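Local coordinates for protein serine acetyltransferase (Entamoeba histolytica, PDB 3Q1X) that probably transfers an acetyl group to the hydroxyl of L-serine, a step of cysteine biosynthesis, and belongs to the left-handed beta-helix acyltransferases, at residues Thr36-Gln39 against Lys40-Ile44; Glu82-Ala85 against His86-Val89; Glu153-Glu156 against Ser157-Ser160. All coordinates share one frame; numbering follows the deposited sequence.

In the fold
All three contacts are local, each made within a single helix of the chain, and they follow in series: contact 1 on helix 36-45, contact 2 at the start of helix 82-113 and contact 3 on helix 150-162. Contacts 1 and 3 are neighbours, their centres about 14 Å apart, and they touch where E37 packs on M154. Contact 2 stands off, its centre about 20 Å from contact 1 and about 21 Å from contact 3. Helix 59-79 adjoins contacts 1 and 2, and helix 128-144 contacts 1 and 3. Contacts 1 and 2 thus lie within the helical region of one chain, while contact 3 lies where that region joins the left-handed parallel beta-helix, at strand 165-166, and a second subunit.

Contact 1 of 3, residues Thr36-Gln39 against Lys40-Ile44; sequences TELQ and KLRKI
T36-Q39 and K40-I44 are consecutive pieces of helix 36-45, tied by i to i+4 backbone bonds. K40 N donates to T36 O at 2.9 Å and L41 N to E37 O at 3.0 Å, whereas K43 N to Q39 O, at 3.5 Å, is weak. Among the side chains, L38 lies against R42 one turn on. Its CD1 is 3.7 Å from R42 CG, and its CD2 sits over one face of the guanidinium, so a leucine gives the arginine's aliphatic stem and flat head an apolar bed. Q39 carries much of the polar contact. With CG anti to the backbone N (chi1 -177°) and a bend at chi2 of 80°, its amide stands out from the helix, toward V34 and K32 of the preceding loop, and beside K43, both side chains pointing the same way. Water 1 donates to Q39 OE1 at 2.7 Å and accepts from R42 NH2 at 2.8 Å, lying in the guanidinium plane at its edge; a second water accepts from K43 NZ and weakly from Q39 NE2. An amide suits this place because it can accept and donate at once: OE1 also takes V34 N, while NE2 gives to K32 O, which ties the preceding loop to the helix. R42 NH1 reaches Q131 and K40 NZ makes a salt bridge to E64. This is a short alpha-helix packed by its leucines on helices 128-144 and 59-79, with Q39, R42 and K43 linked through waters.

Contact 2 of 3, residues Glu82-Ala85 against His86-Val89; sequences ELFA and HQCV
The sulfur of C88 lies over one face of the F84 ring, a Cys sulfur-aromatic contact between residues four apart on helix 82-113. SG is 3.7 Å from the ring centroid and 17° off the ring normal, displaced toward the rim, with CE2 its nearest ring atom. F84 has CG anti to the backbone N (chi1 -170°), while SG of C88 is anti to its own carbonyl carbon, and the two torsions together place the sulfur over the ring face. A small, polarisable thiol can sit close over the flat ring.

L83 CD2 packs on the Q87 amide, 3.3 Å from NE2, with the leucine lying across the extended glutamine; the Q87 amide also stands steeply to the F84 ring, their planes 73° apart.

Backbone bonds are regular: Q87 N to L83 O is 3.1 Å and V89 N to A85 O is 2.9 Å. A85 packs on V76 and T77 of helix 59-79, a close place that a small side chain suits, and V89 packs on V69. At the first turn D81 OD2 accepts from F84 N, as expected of an aspartate N-cap on an alpha-helix.

Contact 3 of 3, residues Glu153-Glu156 against Ser157-Ser160; sequences EMME and SVHS
E156 and S160, one turn apart, are joined through a water in a buried local contact within helix 150-162, the last helix before the strands of the beta-helix, where it faces a second subunit. The water donates to E156 OE1 at 2.8 Å and to S160 OG at 3.0 Å. A bend at chi2 (-53°) turns the glutamate's carboxylate to the H159 side, where OE1 takes this water and OE2 pairs with R152, which helps hold the group in place. E156 and H159 lie side by side, pointing the same way, with the carboxylate and ring planes 67° apart. The E156 side chain is about 9 Å from a bound serine and so not in contact with that ligand, whose pocket is formed by A206, H208, R222 and H223. The helix backbone is held by H159 N to M155 O, at 2.8 Å, and S160 N to E156 O, at 3.0 Å, while M154 O receives weak bonds from both S157 N and V158 N.

In this protein the helix leads into the left-handed parallel beta-helix of the hexapeptide-repeat acyltransferases. M154, M155 and V158 pack on their own chain: the flexible M155 curls so that CE lies 4.1 Å from V158 CG2, and it reaches A139 and I166, while M154 and V158 touch V135. E153, H159 and S160 also have partners on the second subunit, for which their polar ends are suited: E153 forms a salt bridge with R125 of that subunit, H159 NE2 bonds to its H180 O and S160 OG to its Y161 O.

Contact 1 of 3, residues Thr36-Gln39 against Lys40-Ile44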
loop_
_atom_site.group_PDB
_atom_site.type_symbol
_atom_site.label_atom_id
_atom_site.label_comp_id
_atom_site.label_asym_id
_atom_site.label_seq_id
_atom_site.Cartn_x
_atom_site.Cartn_y
_atom_site.Cartn_z
ATOM N N THR A 36 -10.516 7.779 10.314
ATOM C CA THR A 36 -11.784 8.273 10.856
ATOM C C THR A 36 -12.957 8.181 9.885
ATOM O O THR A 36 -14.001 7.632 10.243
ATOM C CB THR A 36 -11.657 9.710 11.412
ATOM O OG1 THR A 36 -10.542 9.776 12.306
ATOM C CG2 THR A 36 -12.920 10.110 12.167
ATOM N N GLU A 37 -12.769 8.687 8.664
ATOM C CA GLU A 37 -13.849 8.764 7.679
ATOM C C GLU A 37 -14.423 7.385 7.357
ATOM O O GLU A 37 -15.635 7.219 7.330
ATOM C CB GLU A 37 -13.405 9.490 6.404
ATOM C CG GLU A 37 -12.953 10.951 6.613
ATOM C CD GLU A 37 -11.460 11.102 6.881
ATOM O OE1 GLU A 37 -10.826 10.165 7.423
ATOM O OE2 GLU A 37 -10.907 12.175 6.544
ATOM N N LEU A 38 -13.544 6.403 7.141
ATOM C CA LEU A 38 -13.964 5.021 6.912
ATOM C C LEU A 38 -14.607 4.394 8.150
ATOM O O LEU A 38 -15.654 3.774 8.034
ATOM C CB LEU A 38 -12.798 4.152 6.423
ATOM C CG LEU A 38 -13.107 2.710 5.986
ATOM C CD1 LEU A 38 -14.119 2.657 4.828
ATOM C CD2 LEU A 38 -11.815 1.988 5.607
ATOM N N GLN A 39 -13.988 4.579 9.315
ATOM C CA GLN A 39 -14.512 4.059 10.587
ATOM C C GLN A 39 -15.969 4.480 10.785
ATOM O O GLN A 39 -16.839 3.648 11.060
ATOM C CB GLN A 39 -13.632 4.546 11.749
ATOM C CG GLN A 39 -14.022 4.019 13.127
ATOM C CD GLN A 39 -13.522 2.613 13.400
ATOM O OE1 GLN A 39 -12.908 1.978 12.546
ATOM N NE2 GLN A 39 -13.783 2.121 14.602
ATOM N N LYS A 40 -16.221 5.774 10.605
ATOM C CA LYS A 40 -17.548 6.354 10.792
ATOM C C LYS A 40 -18.540 5.916 9.721
ATOM O O LYS A 40 -19.649 5.509 10.046
ATOM C CB LYS A 40 -17.470 7.882 10.904
ATOM C CG LYS A 40 -16.860 8.388 12.221
ATOM C CD LYS A 40 -17.322 7.534 13.396
ATOM C CE LYS A 40 -16.800 8.034 14.729
ATOM N NZ LYS A 40 -16.834 6.923 15.721
ATOM N N LEU A 41 -18.136 5.972 8.454
ATOM C CA LEU A 41 -19.039 5.644 7.357
ATOM C C LEU A 41 -19.413 4.161 7.342
ATOM O O LEU A 41 -20.536 3.806 6.964
ATOM C CB LEU A 41 -18.465 6.079 6.008
ATOM C CG LEU A 41 -18.420 7.574 5.680
ATOM C CD1 LEU A 41 -17.464 7.846 4.532
ATOM C CD2 LEU A 41 -19.812 8.105 5.353
ATOM N N ARG A 42 -18.476 3.311 7.765
ATOM C CA ARG A 42 -18.746 1.874 7.933
ATOM C C ARG A 42 -19.920 1.642 8.904
ATOM O O ARG A 42 -20.827 0.864 8.610
ATOM C CB ARG A 42 -17.473 1.097 8.346
ATOM C CG ARG A 42 -16.367 1.095 7.259
ATOM C CD ARG A 42 -15.463 -0.149 7.143
ATOM N NE ARG A 42 -14.576 -0.368 8.280
ATOM C CZ ARG A 42 -13.438 -1.078 8.283
ATOM N NH1 ARG A 42 -12.923 -1.641 7.185
ATOM N NH2 ARG A 42 -12.781 -1.202 9.417
ATOM N N LYS A 43 -19.907 2.350 10.035
ATOM C CA LYS A 43 -20.943 2.224 11.066
ATOM C C LYS A 43 -22.284 2.766 10.589
ATOM O O LYS A 43 -23.336 2.165 10.841
ATOM C CB LYS A 43 -20.520 2.931 12.360
ATOM C CG LYS A 43 -19.444 2.181 13.132
ATOM C CD LYS A 43 -19.122 2.826 14.470
ATOM C CE LYS A 43 -18.321 1.862 15.333
ATOM N NZ LYS A 43 -17.553 2.552 16.400
ATOM N N ILE A 44 -22.231 3.898 9.891
ATOM C CA ILE A 44 -23.418 4.591 9.390
ATOM C C ILE A 44 -24.160 3.786 8.321
ATOM O O ILE A 44 -25.383 3.626 8.386
ATOM C CB ILE A 44 -23.031 5.985 8.830
ATOM C CG1 ILE A 44 -22.434 6.866 9.945
ATOM C CG2 ILE A 44 -24.228 6.660 8.155
ATOM C CD1 ILE A 44 -21.695 8.108 9.449
HETATM O O HOH W 1 -14.094 -0.318 11.770
HETATM O O HOH W 2 -15.390 3.501 17.142
#

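Contact 2 of 3, residues Glu82-Ala85 against His86-Val89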
loop_
_atom_site.group_PDB
_atom_site.type_symbol
_atom_site.label_atom_id
_atom_site.label_comp_id
_atom_site.label_asym_id
_atom_site.label_seq_id
_atom_site.Cartn_x
_atom_site.Cartn_y
_atom_site.Cartn_z
ATOM N N GLU A 82 -15.533 28.593 7.404
ATOM C CA GLU A 82 -16.679 28.096 8.167
ATOM C C GLU A 82 -17.956 27.958 7.326
ATOM O O GLU A 82 -18.640 26.924 7.389
ATOM C CB GLU A 82 -16.933 29.009 9.377
ATOM C CG GLU A 82 -15.829 29.027 10.453
ATOM C CD GLU A 82 -14.595 29.892 10.107
ATOM O OE1 GLU A 82 -14.557 30.577 9.050
ATOM O OE2 GLU A 82 -13.645 29.880 10.918
ATOM N N LEU A 83 -18.277 28.997 6.549
ATOM C CA LEU A 83 -19.493 28.995 5.738
ATOM C C LEU A 83 -19.428 27.951 4.620
ATOM O O LEU A 83 -20.391 27.202 4.412
ATOM C CB LEU A 83 -19.790 30.398 5.187
ATOM C CG LEU A 83 -20.890 30.547 4.133
ATOM C CD1 LEU A 83 -21.566 31.908 4.236
ATOM C CD2 LEU A 83 -20.310 30.342 2.739
ATOM N N PHE A 84 -18.297 27.900 3.917
ATOM C CA PHE A 84 -18.092 26.913 2.856
ATOM C C PHE A 84 -18.210 25.494 3.394
ATOM O O PHE A 84 -18.829 24.642 2.752
ATOM C CB PHE A 84 -16.732 27.101 2.178
ATOM C CG PHE A 84 -16.560 26.282 0.926
ATOM C CD1 PHE A 84 -17.341 26.534 -0.200
ATOM C CD2 PHE A 84 -15.612 25.263 0.867
ATOM C CE1 PHE A 84 -17.185 25.784 -1.365
ATOM C CE2 PHE A 84 -15.446 24.503 -0.300
ATOM C CZ PHE A 84 -16.229 24.764 -1.413
ATOM N N ALA A 85 -17.619 25.254 4.567
ATOM C CA ALA A 85 -17.720 23.961 5.266
ATOM C C ALA A 85 -19.168 23.543 5.557
ATOM O O ALA A 85 -19.556 22.412 5.269
ATOM C CB ALA A 85 -16.908 23.988 6.556
ATOM N N HIS A 86 -19.957 24.464 6.120
ATOM C CA HIS A 86 -21.364 24.213 6.417
ATOM C C HIS A 86 -22.138 23.766 5.176
ATOM O O HIS A 86 -22.859 22.771 5.220
ATOM C CB HIS A 86 -22.021 25.461 7.031
ATOM C CG HIS A 86 -23.508 25.350 7.159
ATOM N ND1 HIS A 86 -24.119 24.780 8.257
ATOM C CD2 HIS A 86 -24.505 25.715 6.319
ATOM C CE1 HIS A 86 -25.432 24.813 8.092
ATOM N NE2 HIS A 86 -25.691 25.373 6.924
ATOM N N GLN A 87 -21.967 24.497 4.076
ATOM C CA GLN A 87 -22.631 24.184 2.804
ATOM C C GLN A 87 -22.219 22.832 2.216
ATOM O O GLN A 87 -23.055 22.084 1.690
ATOM C CB GLN A 87 -22.349 25.278 1.787
ATOM C CG GLN A 87 -22.874 26.643 2.215
ATOM C CD GLN A 87 -22.287 27.782 1.404
ATOM O OE1 GLN A 87 -21.243 27.638 0.758
ATOM N NE2 GLN A 87 -22.953 28.931 1.441
ATOM N N CYS A 88 -20.928 22.531 2.303
ATOM C CA CYS A 88 -20.403 21.278 1.779
ATOM C C CYS A 88 -20.903 20.088 2.567
ATOM O O CYS A 88 -21.219 19.056 1.984
ATOM C CB CYS A 88 -18.884 21.297 1.763
ATOM S SG CYS A 88 -18.226 22.362 0.482
ATOM N N VAL A 89 -20.980 20.239 3.890
ATOM C CA VAL A 89 -21.407 19.142 4.761
ATOM C C VAL A 89 -22.920 18.934 4.690
ATOM O O VAL A 89 -23.405 17.808 4.821
ATOM C CB VAL A 89 -20.938 19.346 6.218
ATOM C CG1 VAL A 89 -21.562 18.322 7.141
ATOM C CG2 VAL A 89 -19.421 19.235 6.294
#

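Contact 3 of 3, residues Glu153-Glu156 against Ser157-Ser160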
loop_
_atom_site.group_PDB
_atom_site.type_symbol
_atom_site.label_atom_id
_atom_site.label_comp_id
_atom_site.label_asym_id
_atom_site.label_seq_id
_atom_site.Cartn_x
_atom_site.Cartn_y
_atom_site.Cartn_z
ATOM N N GLU A 153 -7.248 14.938 0.665
ATOM C CA GLU A 153 -6.620 14.372 1.863
ATOM C C GLU A 153 -7.329 13.093 2.303
ATOM O O GLU A 153 -6.695 12.093 2.633
ATOM C CB GLU A 153 -6.629 15.379 3.017
ATOM C CG GLU A 153 -5.863 14.914 4.251
ATOM C CD GLU A 153 -5.578 16.052 5.215
ATOM O OE1 GLU A 153 -6.521 16.793 5.570
ATOM O OE2 GLU A 153 -4.412 16.208 5.609
ATOM N N MET A 154 -8.658 13.147 2.291
ATOM C CA MET A 154 -9.479 11.984 2.612
ATOM C C MET A 154 -9.137 10.801 1.708
ATOM O O MET A 154 -8.937 9.679 2.183
ATOM C CB MET A 154 -10.956 12.340 2.468
ATOM C CG MET A 154 -11.903 11.327 3.082
ATOM S SD MET A 154 -13.642 11.646 2.694
ATOM C CE MET A 154 -13.650 13.412 2.726
ATOM N N MET A 155 -9.044 11.055 0.405
ATOM C CA MET A 155 -8.706 9.980 -0.532
ATOM C C MET A 155 -7.252 9.497 -0.422
ATOM O O MET A 155 -6.949 8.345 -0.758
ATOM C CB MET A 155 -9.030 10.377 -1.971
ATOM C CG MET A 155 -10.505 10.570 -2.248
ATOM S SD MET A 155 -11.560 9.285 -1.586
ATOM C CE MET A 155 -11.088 7.886 -2.610
ATOM N N GLU A 156 -6.360 10.350 0.078
ATOM C CA GLU A 156 -4.997 9.905 0.385
ATOM C C GLU A 156 -4.938 8.947 1.591
ATOM O O GLU A 156 -4.044 8.084 1.674
ATOM C CB GLU A 156 -4.050 11.093 0.570
ATOM C CG GLU A 156 -3.668 11.806 -0.738
ATOM C CD GLU A 156 -3.121 10.887 -1.814
ATOM O OE1 GLU A 156 -2.470 9.869 -1.496
ATOM O OE2 GLU A 156 -3.340 11.204 -2.998
ATOM N N SER A 157 -5.893 9.080 2.513
ATOM C CA SER A 157 -6.084 8.061 3.554
ATOM C C SER A 157 -6.468 6.709 2.941
ATOM O O SER A 157 -5.898 5.673 3.283
ATOM C CB SER A 157 -7.121 8.494 4.587
ATOM O OG SER A 157 -6.650 9.571 5.370
ATOM N N VAL A 158 -7.430 6.736 2.020
ATOM C CA VAL A 158 -7.798 5.552 1.239
ATOM C C VAL A 158 -6.579 4.995 0.478
ATOM O O VAL A 158 -6.300 3.792 0.531
ATOM C CB VAL A 158 -8.943 5.877 0.259
ATOM C CG1 VAL A 158 -9.129 4.749 -0.731
ATOM C CG2 VAL A 158 -10.246 6.187 1.015
ATOM N N HIS A 159 -5.829 5.892 -0.162
ATOM C CA HIS A 159 -4.616 5.564 -0.886
ATOM C C HIS A 159 -3.620 4.771 -0.016
ATOM O O HIS A 159 -3.111 3.730 -0.433
ATOM C CB HIS A 159 -4.025 6.886 -1.401
ATOM C CG HIS A 159 -3.030 6.755 -2.513
ATOM N ND1 HIS A 159 -2.887 5.622 -3.284
ATOM C CD2 HIS A 159 -2.157 7.661 -3.010
ATOM C CE1 HIS A 159 -1.941 5.826 -4.184
ATOM N NE2 HIS A 159 -1.483 7.055 -4.042
ATOM N N SER A 160 -3.382 5.236 1.211
ATOM C CA SER A 160 -2.443 4.565 2.131
ATOM C C SER A 160 -2.961 3.211 2.612
ATOM O O SER A 160 -2.204 2.246 2.748
ATOM C CB SER A 160 -2.146 5.458 3.343
ATOM O OG SER A 160 -1.503 6.665 2.962
HETATM O O HOH W 3 -1.183 8.357 0.521
#